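PDB 4GUA: Non-structural polyprotein from Sindbis virus, which probably cleaves the viral replicase polyprotein through its nsP2 cysteine protease, here still joined to the macro and zinc-binding domains of nsP3. Local coordinates for residues L265-Y270 with L307-L312. Residues are numbered along the deposited sequence; the frame is centred on the assembly and turned at random.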
loop_
_atom_site.group_PDB
_atom_site.type_symbol
_atom_site.label_atom_id
_atom_site.label_comp_id
_atom_site.label_asym_id
_atom_site.label_seq_id
_atom_site.Cartn_x
_atom_site.Cartn_y
_atom_site.Cartn_z
ATOM N N LEU A 265 -15.146 4.293 -8.380
ATOM C CA LEU A 265 -14.330 4.034 -9.558
ATOM C C LEU A 265 -13.871 2.586 -9.586
ATOM O O LEU A 265 -13.163 2.144 -8.702
ATOM C CB LEU A 265 -13.111 4.950 -9.547
ATOM C CG LEU A 265 -12.047 4.673 -10.608
ATOM C CD1 LEU A 265 -12.552 4.991 -11.998
ATOM C CD2 LEU A 265 -10.823 5.491 -10.299
ATOM N N VAL A 266 -14.305 1.840 -10.589
ATOM C CA VAL A 266 -13.821 0.488 -10.823
ATOM C C VAL A 266 -12.831 0.551 -11.976
ATOM O O VAL A 266 -13.159 1.076 -13.020
ATOM C CB VAL A 266 -14.995 -0.447 -11.192
ATOM C CG1 VAL A 266 -14.494 -1.835 -11.595
ATOM C CG2 VAL A 266 -15.983 -0.540 -10.037
ATOM N N VAL A 267 -11.609 0.069 -11.781
ATOM C CA VAL A 267 -10.594 0.159 -12.831
ATOM C C VAL A 267 -9.813 -1.138 -12.967
ATOM O O VAL A 267 -9.292 -1.668 -11.990
ATOM C CB VAL A 267 -9.605 1.330 -12.580
ATOM C CG1 VAL A 267 -9.133 1.344 -11.136
ATOM C CG2 VAL A 267 -8.419 1.249 -13.535
ATOM N N LYS A 268 -9.714 -1.639 -14.190
ATOM C CA LYS A 268 -9.026 -2.897 -14.429
ATOM C C LYS A 268 -7.515 -2.770 -14.177
ATOM O O LYS A 268 -6.863 -1.817 -14.622
ATOM C CB LYS A 268 -9.291 -3.377 -15.857
ATOM C CG LYS A 268 -8.389 -4.520 -16.282
ATOM C CD LYS A 268 -8.678 -4.988 -17.695
ATOM C CE LYS A 268 -10.037 -5.658 -17.815
ATOM N NZ LYS A 268 -10.281 -6.127 -19.207
ATOM N N SER A 269 -6.971 -3.745 -13.455
ATOM C CA SER A 269 -5.546 -3.799 -13.175
ATOM C C SER A 269 -5.077 -5.239 -13.141
ATOM O O SER A 269 -5.867 -6.170 -13.195
ATOM C CB SER A 269 -5.218 -3.151 -11.828
ATOM O OG SER A 269 -5.486 -4.037 -10.749
ATOM N N TYR A 270 -3.765 -5.395 -13.111
ATOM C CA TYR A 270 -3.104 -6.671 -12.882
ATOM C C TYR A 270 -2.588 -6.792 -11.437
ATOM O O TYR A 270 -1.730 -7.611 -11.131
ATOM C CB TYR A 270 -2.078 -6.904 -13.985
ATOM C CG TYR A 270 -2.770 -6.738 -15.325
ATOM C CD1 TYR A 270 -3.360 -7.823 -15.962
ATOM C CD2 TYR A 270 -2.906 -5.482 -15.912
ATOM C CE1 TYR A 270 -4.025 -7.673 -17.164
ATOM C CE2 TYR A 270 -3.572 -5.320 -17.122
ATOM C CZ TYR A 270 -4.132 -6.420 -17.739
ATOM O OH TYR A 270 -4.799 -6.273 -18.935
ATOM N N LEU A 307 -9.835 -3.255 -9.511
ATOM C CA LEU A 307 -9.761 -2.463 -8.287
ATOM C C LEU A 307 -11.013 -1.608 -8.089
ATOM O O LEU A 307 -11.459 -0.907 -8.993
ATOM C CB LEU A 307 -8.536 -1.553 -8.331
ATOM C CG LEU A 307 -7.184 -2.252 -8.488
ATOM C CD1 LEU A 307 -6.075 -1.226 -8.666
ATOM C CD2 LEU A 307 -6.895 -3.160 -7.303
ATOM N N ILE A 308 -11.580 -1.679 -6.893
ATOM C CA ILE A 308 -12.786 -0.936 -6.558
ATOM C C ILE A 308 -12.523 0.133 -5.493
ATOM O O ILE A 308 -12.327 -0.175 -4.328
ATOM C CB ILE A 308 -13.856 -1.921 -6.051
ATOM C CG1 ILE A 308 -14.091 -2.999 -7.111
ATOM C CG2 ILE A 308 -15.150 -1.198 -5.723
ATOM C CD1 ILE A 308 -14.895 -4.176 -6.636
ATOM N N PHE A 309 -12.520 1.393 -5.910
ATOM C CA PHE A 309 -12.392 2.529 -5.000
ATOM C C PHE A 309 -13.785 3.088 -4.693
ATOM O O PHE A 309 -14.502 3.495 -5.605
ATOM C CB PHE A 309 -11.528 3.619 -5.651
ATOM C CG PHE A 309 -10.165 3.143 -6.072
ATOM C CD1 PHE A 309 -9.980 2.511 -7.289
ATOM C CD2 PHE A 309 -9.063 3.334 -5.257
ATOM C CE1 PHE A 309 -8.717 2.066 -7.681
ATOM C CE2 PHE A 309 -7.798 2.895 -5.644
ATOM C CZ PHE A 309 -7.630 2.262 -6.857
ATOM N N ARG A 310 -14.165 3.125 -3.417
ATOM C CA ARG A 310 -15.536 3.479 -3.040
ATOM C C ARG A 310 -15.631 4.819 -2.311
ATOM O O ARG A 310 -14.886 5.065 -1.357
ATOM C CB ARG A 310 -16.118 2.408 -2.119
ATOM C CG ARG A 310 -16.349 1.060 -2.757
ATOM C CD ARG A 310 -16.970 0.097 -1.753
ATOM N NE ARG A 310 -16.992 -1.267 -2.262
ATOM C CZ ARG A 310 -17.844 -1.701 -3.183
ATOM N NH1 ARG A 310 -18.747 -0.875 -3.701
ATOM N NH2 ARG A 310 -17.797 -2.958 -3.593
ATOM N N GLN A 311 -16.599 5.642 -2.719
ATOM C CA GLN A 311 -16.863 6.920 -2.060
ATOM C C GLN A 311 -15.720 7.930 -2.108
ATOM O O GLN A 311 -14.967 8.073 -1.139
ATOM C CB GLN A 311 -17.277 6.700 -0.611
ATOM C CG GLN A 311 -18.592 5.987 -0.444
ATOM C CD GLN A 311 -18.958 5.842 1.014
ATOM O OE1 GLN A 311 -19.906 6.459 1.489
ATOM N NE2 GLN A 311 -18.192 5.027 1.740
ATOM N N LEU A 312 -15.580 8.607 -3.246
ATOM C CA LEU A 312 -14.519 9.596 -3.417
ATOM C C LEU A 312 -14.839 10.875 -2.664
ATOM O O LEU A 312 -15.814 11.548 -2.977
ATOM C CB LEU A 312 -14.427 9.962 -4.900
ATOM C CG LEU A 312 -13.670 11.243 -5.270
ATOM C CD1 LEU A 312 -12.177 11.009 -5.210
ATOM C CD2 LEU A 312 -14.080 11.724 -6.648
#
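Leu-265 to Val-267 pair antiparallel with Leu-307 to Phe-309, joining the fifth and seventh strands of a sheet ordered 3-2-1-4-5-7-6. Only the last-threaded strand, 305-312, opposes its neighbours, the signature of the Rossmann-like methyltransferase fold, consistent with the methyltransferase-like domain known in alphavirus nsP2. Leu-265 and Phe-309 exchange two backbone hydrogen bonds, as do Val-267 and Leu-307; all four are 3.0 Å from N to O. Val-266 and Ile-308 form the non-hydrogen-bonded pair between them, where Val-266 CA makes a C-H...O contact with Leu-307 O.

Phe-309 can be followed outward. Its CB is 3.8 Å from Leu-265 O, the carbonyl that accepts the Phe-309 N-H. CG stands anti to its own carbonyl carbon (chi1 -56°), and Leu-265 O lies in the ring plane, 3.5 Å from Phe-309 CD1, facing the slightly positive aromatic edge. Phe-309 CE1 then meets Val-267 CG1 at 3.6 Å, a methyl near the ring plane rather than over a face. Beyond the pair, the ring meets that of Phe-288, and the Phe-309 side chain touches Val-291, both on strand 288-294. A flat, bulky residue thus spans three strands, while branched Val-267 suits an extended backbone and turns its side chain to the same face, against Leu-248 of helix 237-257.

On the opposite face Val-266 CG2 packs on Ile-308 CG1 at 4.3 Å. Where strand 263-269 ends, small Ser-269 fits beside Leu-307: Ser-269 OG lies 3.5 Å from Leu-307 CD1 and is hydrogen-bonded to Met-305 O and Gly-271 N.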